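Local coordinates for ancylostoma secreted protein 1 (Necator americanus, PDB 3NT8), which is a secreted hookworm protein built of two CAP domains and probably associated with the transition of infective larvae to parasitism, at residues Ser35-Phe40 with Ala77-Leu82; Ala100-Ser105 with Ser124-Gly129. One frame throughout, in Å; residues are numbered along the deposited sequence.

Interaction 1: Ser35-Phe40 with Ala77-Leu82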
ATOM      1  N   SER A  35      20.427  21.018  12.271  1.00 18.90           N
ATOM      2  CA  SER A  35      19.717  22.110  11.679  1.00 18.11           C
ATOM      3  C   SER A  35      19.214  21.707  10.298  1.00 18.32           C
ATOM      4  O   SER A  35      18.140  22.140   9.854  1.00 17.72           O
ATOM      5  CB  SER A  35      20.638  23.339  11.599  1.00 17.60           C
ATOM      6  OG  SER A  35      19.913  24.348  10.987  1.00 17.44           O
ATOM      7  N   ASP A  36      20.003  20.872   9.620  1.00 18.08           N
ATOM      8  CA  ASP A  36      19.614  20.291   8.347  1.00 17.33           C
ATOM      9  C   ASP A  36      18.500  19.283   8.533  1.00 15.94           C
ATOM     10  O   ASP A  36      17.575  19.274   7.770  1.00 17.09           O
ATOM     11  CB  ASP A  36      20.799  19.571   7.709  1.00 17.05           C
ATOM     12  CG  ASP A  36      21.926  20.530   7.318  1.00 19.47           C
ATOM     13  OD1 ASP A  36      21.673  21.722   7.067  1.00 22.94           O
ATOM     14  OD2 ASP A  36      23.055  20.050   7.227  1.00 22.34           O
ATOM     15  N   ARG A  37      18.603  18.444   9.552  1.00 16.65           N
ATOM     16  CA  ARG A  37      17.612  17.433   9.765  1.00 16.52           C
ATOM     17  C   ARG A  37      16.291  18.106  10.089  1.00 17.52           C
ATOM     18  O   ARG A  37      15.236  17.548   9.811  1.00 17.02           O
ATOM     19  CB  ARG A  37      17.988  16.512  10.900  1.00 16.20           C
ATOM     20  CG  ARG A  37      19.215  15.734  10.673  1.00 16.85           C
ATOM     21  CD  ARG A  37      19.706  15.082  11.961  1.00 18.09           C
ATOM     22  NE  ARG A  37      20.740  14.088  11.661  1.00 19.10           N
ATOM     23  CZ  ARG A  37      22.028  14.354  11.734  1.00 19.71           C
ATOM     24  NH1 ARG A  37      22.426  15.537  12.182  1.00 11.24           N
ATOM     25  NH2 ARG A  37      22.897  13.411  11.418  1.00 21.90           N
ATOM     26  N   GLN A  38      16.342  19.243  10.771  1.00 17.68           N
ATOM     27  CA  GLN A  38      15.163  19.917  11.217  1.00 16.71           C
ATOM     28  C   GLN A  38      14.588  20.601   9.988  1.00 16.21           C
ATOM     29  O   GLN A  38      13.422  20.636   9.848  1.00 17.74           O
ATOM     30  CB  GLN A  38      15.541  20.896  12.340  1.00 16.57           C
ATOM     31  CG  GLN A  38      14.341  21.550  13.040  1.00 18.51           C
ATOM     32  CD  GLN A  38      13.670  20.583  13.988  1.00 17.44           C
ATOM     33  OE1 GLN A  38      14.313  20.112  14.935  1.00 22.69           O
ATOM     34  NE2 GLN A  38      12.406  20.218  13.719  1.00 18.76           N
ATOM     35  N   ALA A  39      15.411  21.069   9.046  1.00 15.79           N
ATOM     36  CA  ALA A  39      14.863  21.687   7.856  1.00 16.58           C
ATOM     37  C   ALA A  39      14.207  20.672   6.860  1.00 17.54           C
ATOM     38  O   ALA A  39      13.217  20.989   6.254  1.00 17.17           O
ATOM     39  CB  ALA A  39      15.869  22.568   7.176  1.00 16.08           C
ATOM     40  N   PHE A  40      14.795  19.495   6.685  1.00 17.10           N
ATOM     41  CA  PHE A  40      14.135  18.404   5.996  1.00 18.53           C
ATOM     42  C   PHE A  40      12.821  18.010   6.659  1.00 18.02           C
ATOM     43  O   PHE A  40      11.788  17.890   5.994  1.00 19.54           O
ATOM     44  CB  PHE A  40      15.042  17.179   5.934  1.00 17.84           C
ATOM     45  CG  PHE A  40      16.165  17.310   4.946  1.00 19.10           C
ATOM     46  CD1 PHE A  40      15.902  17.501   3.600  1.00 20.24           C
ATOM     47  CD2 PHE A  40      17.485  17.217   5.370  1.00 20.35           C
ATOM     48  CE1 PHE A  40      16.970  17.600   2.702  1.00 19.70           C
ATOM     49  CE2 PHE A  40      18.534  17.286   4.512  1.00 20.39           C
ATOM     50  CZ  PHE A  40      18.285  17.486   3.176  1.00 20.64           C
ATOM     51  N   ALA A  77      18.785   5.536  11.176  1.00 20.29           N
ATOM     52  CA  ALA A  77      19.224   4.388  10.461  1.00 19.49           C
ATOM     53  C   ALA A  77      18.916   4.607   9.011  1.00 20.33           C
ATOM     54  O   ALA A  77      19.728   4.258   8.130  1.00 22.43           O
ATOM     55  CB  ALA A  77      18.496   3.144  10.986  1.00 19.87           C
ATOM     56  N   MET A  78      17.738   5.182   8.726  1.00 19.53           N
ATOM     57  CA  MET A  78      17.381   5.515   7.332  1.00 18.60           C
ATOM     58  C   MET A  78      18.318   6.567   6.786  1.00 17.61           C
ATOM     59  O   MET A  78      18.852   6.372   5.701  1.00 18.42           O
ATOM     60  CB  MET A  78      15.916   5.942   7.169  1.00 17.79           C
ATOM     61  CG  MET A  78      15.017   4.729   7.059  1.00 20.99           C
ATOM     62  SD  MET A  78      13.351   5.208   7.345  1.00 22.39           S
ATOM     63  CE  MET A  78      13.105   6.185   5.870  1.00 22.43           C
ATOM     64  N   GLU A  79      18.547   7.629   7.559  1.00 16.10           N
ATOM     65  CA  GLU A  79      19.508   8.678   7.212  1.00 15.98           C
ATOM     66  C   GLU A  79      20.901   8.136   6.936  1.00 15.86           C
ATOM     67  O   GLU A  79      21.551   8.520   5.937  1.00 15.51           O
ATOM     68  CB  GLU A  79      19.595   9.738   8.309  1.00 13.59           C
ATOM     69  CG  GLU A  79      20.619  10.895   7.979  1.00 16.12           C
ATOM     70  CD  GLU A  79      20.981  11.672   9.178  1.00 11.90           C
ATOM     71  OE1 GLU A  79      20.224  11.682  10.165  1.00 21.35           O
ATOM     72  OE2 GLU A  79      22.064  12.277   9.199  1.00 14.30           O
ATOM     73  N   GLN A  80      21.366   7.224   7.783  1.00 17.82           N
ATOM     74  CA  GLN A  80      22.777   6.769   7.699  1.00 18.68           C
ATOM     75  C   GLN A  80      22.961   5.931   6.473  1.00 18.96           C
ATOM     76  O   GLN A  80      23.979   6.024   5.790  1.00 20.62           O
ATOM     77  CB  GLN A  80      23.168   5.956   8.951  1.00 20.70           C
ATOM     78  CG  GLN A  80      24.651   5.409   8.909  1.00 21.95           C
ATOM     79  CD  GLN A  80      25.692   6.527   9.043  1.00 25.77           C
ATOM     80  OE1 GLN A  80      25.693   7.282  10.013  1.00 23.36           O
ATOM     81  NE2 GLN A  80      26.571   6.637   8.040  1.00 28.72           N
ATOM     82  N   GLN A  81      21.996   5.059   6.214  1.00 18.69           N
ATOM     83  CA  GLN A  81      22.087   4.214   5.047  1.00 21.14           C
ATOM     84  C   GLN A  81      22.107   5.018   3.747  1.00 19.86           C
ATOM     85  O   GLN A  81      22.891   4.736   2.874  1.00 21.81           O
ATOM     86  CB  GLN A  81      20.963   3.159   5.046  1.00 21.56           C
ATOM     87  CG  GLN A  81      21.228   2.068   4.054  1.00 29.20           C
ATOM     88  CD  GLN A  81      20.352   0.832   4.242  1.00 33.25           C
ATOM     89  OE1 GLN A  81      19.467   0.787   5.126  1.00 36.02           O
ATOM     90  NE2 GLN A  81      20.607  -0.184   3.413  1.00 32.21           N
ATOM     91  N   LEU A  82      21.248   6.023   3.650  1.00 18.84           N
ATOM     92  CA  LEU A  82      21.192   6.849   2.483  1.00 18.35           C
ATOM     93  C   LEU A  82      22.503   7.666   2.332  1.00 19.05           C
ATOM     94  O   LEU A  82      23.019   7.852   1.208  1.00 17.61           O
ATOM     95  CB  LEU A  82      19.977   7.768   2.555  1.00 18.63           C
ATOM     96  CG  LEU A  82      19.874   8.866   1.517  1.00 15.28           C
ATOM     97  CD1 LEU A  82      19.755   8.203   0.190  1.00 21.97           C
ATOM     98  CD2 LEU A  82      18.670   9.724   1.760  1.00 19.40           C
TER

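Interaction 2: Ala100-Ser105 with Ser124-Gly129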
ATOM      1  N   ALA A 100      11.112   4.159  -0.412  1.00 20.45           N
ATOM      2  CA  ALA A 100      11.073   4.901  -1.661  1.00 19.18           C
ATOM      3  C   ALA A 100      12.119   6.051  -1.584  1.00 18.20           C
ATOM      4  O   ALA A 100      12.493   6.483  -0.519  1.00 15.20           O
ATOM      5  CB  ALA A 100       9.676   5.431  -1.878  1.00 19.76           C
ATOM      6  N   GLN A 101      12.584   6.521  -2.722  1.00 17.69           N
ATOM      7  CA  GLN A 101      13.626   7.503  -2.747  1.00 19.21           C
ATOM      8  C   GLN A 101      13.339   8.680  -3.679  1.00 19.22           C
ATOM      9  O   GLN A 101      12.878   8.506  -4.776  1.00 20.02           O
ATOM     10  CB  GLN A 101      14.967   6.849  -3.151  1.00 20.04           C
ATOM     11  CG  GLN A 101      16.134   7.817  -3.231  1.00 22.36           C
ATOM     12  CD  GLN A 101      17.448   7.109  -3.519  1.00 25.31           C
ATOM     13  OE1 GLN A 101      17.478   5.935  -3.916  1.00 31.86           O
ATOM     14  NE2 GLN A 101      18.514   7.819  -3.366  1.00 27.72           N
ATOM     15  N   ASN A 102      13.666   9.870  -3.191  1.00 19.67           N
ATOM     16  CA  ASN A 102      13.645  11.100  -3.924  1.00 19.98           C
ATOM     17  C   ASN A 102      15.081  11.615  -4.055  1.00 20.90           C
ATOM     18  O   ASN A 102      15.847  11.576  -3.090  1.00 20.69           O
ATOM     19  CB  ASN A 102      12.821  12.127  -3.155  1.00 19.69           C
ATOM     20  CG  ASN A 102      11.362  12.175  -3.583  1.00 17.68           C
ATOM     21  OD1 ASN A 102      10.960  11.521  -4.520  1.00 20.64           O
ATOM     22  ND2 ASN A 102      10.561  12.951  -2.858  1.00 14.74           N
ATOM     23  N   THR A 103      15.434  12.117  -5.234  1.00 22.59           N
ATOM     24  CA  THR A 103      16.816  12.474  -5.531  1.00 25.20           C
ATOM     25  C   THR A 103      16.922  13.707  -6.462  1.00 25.44           C
ATOM     26  O   THR A 103      16.034  13.967  -7.341  1.00 25.30           O
ATOM     27  CB  THR A 103      17.623  11.248  -6.132  1.00 26.69           C
ATOM     28  OG1 THR A 103      19.000  11.608  -6.197  1.00 32.54           O
ATOM     29  CG2 THR A 103      17.146  10.909  -7.542  1.00 27.71           C
ATOM     30  N   MET A 104      17.989  14.477  -6.230  1.00 24.57           N
ATOM     31  CA  MET A 104      18.214  15.722  -6.964  1.00 25.08           C
ATOM     32  C   MET A 104      19.705  15.957  -7.060  1.00 25.02           C
ATOM     33  O   MET A 104      20.440  15.783  -6.090  1.00 23.95           O
ATOM     34  CB  MET A 104      17.576  16.918  -6.264  1.00 24.14           C
ATOM     35  CG  MET A 104      17.766  18.196  -6.931  1.00 25.62           C
ATOM     36  SD  MET A 104      16.847  18.199  -8.431  1.00 40.14           S
ATOM     37  CE  MET A 104      17.181  19.928  -8.844  1.00 39.60           C
ATOM     38  N   SER A 105      20.124  16.398  -8.233  1.00 25.84           N
ATOM     39  CA  SER A 105      21.530  16.669  -8.466  1.00 27.23           C
ATOM     40  C   SER A 105      21.740  18.130  -8.874  1.00 26.45           C
ATOM     41  O   SER A 105      21.036  18.652  -9.741  1.00 26.14           O
ATOM     42  CB  SER A 105      22.097  15.690  -9.501  1.00 29.07           C
ATOM     43  OG  SER A 105      23.481  15.966  -9.731  1.00 32.11           O
ATOM     44  N   SER A 124      11.299  22.028  -2.464  1.00 16.09           N
ATOM     45  CA  SER A 124      10.229  22.737  -3.115  1.00 17.51           C
ATOM     46  C   SER A 124      10.066  22.399  -4.577  1.00 17.82           C
ATOM     47  O   SER A 124       8.934  22.445  -5.130  1.00 18.96           O
ATOM     48  CB  SER A 124      10.293  24.262  -2.829  1.00 18.43           C
ATOM     49  OG  SER A 124      11.373  24.928  -3.442  1.00 23.86           O
ATOM     50  N   GLY A 125      11.176  22.034  -5.205  1.00 17.76           N
ATOM     51  CA  GLY A 125      11.214  21.448  -6.557  1.00 17.26           C
ATOM     52  C   GLY A 125      10.519  20.065  -6.624  1.00 17.29           C
ATOM     53  O   GLY A 125       9.751  19.790  -7.569  1.00 17.31           O
ATOM     54  N   TRP A 126      10.770  19.221  -5.637  1.00 15.31           N
ATOM     55  CA  TRP A 126      10.031  17.936  -5.476  1.00 15.37           C
ATOM     56  C   TRP A 126       8.551  18.156  -5.301  1.00 15.75           C
ATOM     57  O   TRP A 126       7.734  17.513  -5.951  1.00 15.82           O
ATOM     58  CB  TRP A 126      10.576  17.117  -4.297  1.00 12.13           C
ATOM     59  CG  TRP A 126      11.929  16.587  -4.502  1.00 12.38           C
ATOM     60  CD1 TRP A 126      12.573  16.400  -5.725  1.00 12.31           C
ATOM     61  CD2 TRP A 126      12.847  16.103  -3.505  1.00 11.16           C
ATOM     62  NE1 TRP A 126      13.813  15.866  -5.509  1.00 11.81           N
ATOM     63  CE2 TRP A 126      14.026  15.705  -4.169  1.00  7.10           C
ATOM     64  CE3 TRP A 126      12.792  15.971  -2.131  1.00  6.65           C
ATOM     65  CZ2 TRP A 126      15.139  15.165  -3.506  1.00  8.32           C
ATOM     66  CZ3 TRP A 126      13.920  15.461  -1.469  1.00  8.75           C
ATOM     67  CH2 TRP A 126      15.075  15.075  -2.162  1.00 10.82           C
ATOM     68  N   TRP A 127       8.235  19.095  -4.414  1.00 16.11           N
ATOM     69  CA  TRP A 127       6.883  19.396  -4.033  1.00 16.30           C
ATOM     70  C   TRP A 127       6.025  20.025  -5.194  1.00 16.88           C
ATOM     71  O   TRP A 127       4.794  19.837  -5.214  1.00 19.52           O
ATOM     72  CB  TRP A 127       6.905  20.291  -2.745  1.00 14.77           C
ATOM     73  CG  TRP A 127       5.467  20.422  -2.112  1.00 17.02           C
ATOM     74  CD1 TRP A 127       4.573  21.438  -2.304  1.00 13.75           C
ATOM     75  CD2 TRP A 127       4.781  19.437  -1.304  1.00 19.12           C
ATOM     76  NE1 TRP A 127       3.406  21.185  -1.622  1.00 19.00           N
ATOM     77  CE2 TRP A 127       3.497  19.953  -1.017  1.00 16.07           C
ATOM     78  CE3 TRP A 127       5.145  18.186  -0.770  1.00 17.90           C
ATOM     79  CZ2 TRP A 127       2.590  19.281  -0.224  1.00 14.41           C
ATOM     80  CZ3 TRP A 127       4.243  17.513   0.014  1.00 14.20           C
ATOM     81  CH2 TRP A 127       2.969  18.052   0.274  1.00 17.98           C
ATOM     82  N   SER A 128       6.667  20.664  -6.187  1.00 16.71           N
ATOM     83  CA  SER A 128       6.004  21.508  -7.155  1.00 17.62           C
ATOM     84  C   SER A 128       5.268  20.649  -8.188  1.00 18.74           C
ATOM     85  O   SER A 128       4.607  21.173  -9.062  1.00 18.48           O
ATOM     86  CB  SER A 128       6.965  22.552  -7.821  1.00 17.61           C
ATOM     87  OG  SER A 128       8.026  21.942  -8.558  1.00 22.83           O
ATOM     88  N   GLY A 129       5.448  19.322  -8.080  1.00 20.67           N
ATOM     89  CA  GLY A 129       4.768  18.339  -8.895  1.00 20.66           C
ATOM     90  C   GLY A 129       3.271  18.618  -9.000  1.00 21.66           C
ATOM     91  O   GLY A 129       2.724  18.656 -10.097  1.00 20.74           O
TER

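Interaction 1: Ser35-Phe40 with Ala77-Leu82
Arg37 and Glu79 form a buried salt bridge between helices 34-52 and 76-85 of the first CAP domain, whose alpha-beta-alpha sandwich holds a sheet between layers of helix. The two backbones stay well apart, CA of Arg37 lying 9.3 Å from CA of Glu79, a gap that two long side chains together span.

Along 35-40, Asp36 comes first and faces other parts of the domain: its OD2 is hydrogen-bonded to Tyr164 OH and to the backbone N of Thr33. Arg37 follows and is the residue of this helix segment that meets Glu79. Its CG lies anti to the carbonyl carbon, beside the backbone N, and from there the chain runs extended to NE, delivering the guanidinium across the gap. Glu79 reaches out from the other side with CG anti to its own backbone N, and the two side chains cross at about a right angle. Three residues on, Phe40 packs against Trp74, Ile119 and strand 170-177, an apolar residue suited to the interior of the sandwich.

Both buried charges have further partners. Arg37 NH1 forms a salt bridge with Asp34 and NH2 also bonds to Asn29 O, while Glu79 receives Trp74 NE1 at OE1 and Asn29 ND2 at OE2. This network probably favours the charged forms of both residues. With the guanidinium and carboxylate planes 51° apart, the two groups do not pair flat: Arg37 NH2 to Glu79 OE2 is short at 2.6 Å but bent to 117° at the hydrogen, weak as a hydrogen bond. Arg37 NE approaches Glu79 OE1 on the syn side, somewhat out of the carboxylate plane, while OE1 lies near the guanidinium plane, 2.9 Å from NE with an N-H...O angle of 155°.

Interaction 2: Ala100-Ser105 with Ser124-Gly129
Trp126 lays its indole against strand 100-107, and CB of Asn102 sits over one face of its six-membered ring. That CB stands 3.6 Å from the centroid of the Trp126 six-membered ring and only 4° off the ring normal, a CH-pi contact made by a methylene. The two side chains run antiparallel, each passing alongside the other. Beyond CB the Asn102 amide is inclined to the ring, their planes 43° apart, with ND2 3.8 Å from Trp126 CE3. The polar end of Asn102 looks to other partners: OD1 accepts from Asn151 ND2, and ND2 donates to Ala148 O. Asparagine thus suits this buried place, offering a carbon to the indole and an amide to the neighbouring helix 147-153.

At the edge of the indole the contact is polar but slight. Trp126 NE1 points to the backbone O of Thr103, near the ring plane, in a weak hydrogen bond of 3.4 Å. The Trp126 torsion that sets CG anti to the carbonyl carbon (chi1 -68°) carries the ring from the helix to the strand. Met104 adds apolar packing through CB, 4.1 Å from Trp126 CZ2; its chain then bends at chi2, and the thioether leads away from the contact. Within 124-129, Ser128 OG donates to Gly125 O at 2.9 Å, from a position tilted out of the carbonyl plane.

Met152 of helix 147-153 and Cys175 of strand 170-177 also touch Trp126, whose large indole bridges helix 119-127 and the sheet. Helix-on-sheet packing of this kind builds the alpha-beta-alpha sandwich of the CAP fold.

How the interactions relate
Both interactions belong to the first CAP domain, with centres about 15 Å apart, and they come in series: interaction 1 is complete by residue 82, before strand 100-107 begins. Helix 76-85 and strand 100-107 follow each other in the chain, and the two contacts touch where Leu82 CD1 packs 3.8 Å from Gln101 NE2. Interaction 1 ties helix to helix, whereas interaction 2 ties a helix to an outermost strand of the four-stranded sheet. Helix 119-127 links them further, since Ile119 and Leu123 touch Phe40 of 35-40 while Trp126 serves interaction 2. A salt bridge between helices and an aromatic contact between helix and sheet thus both hold parts of one sandwich together.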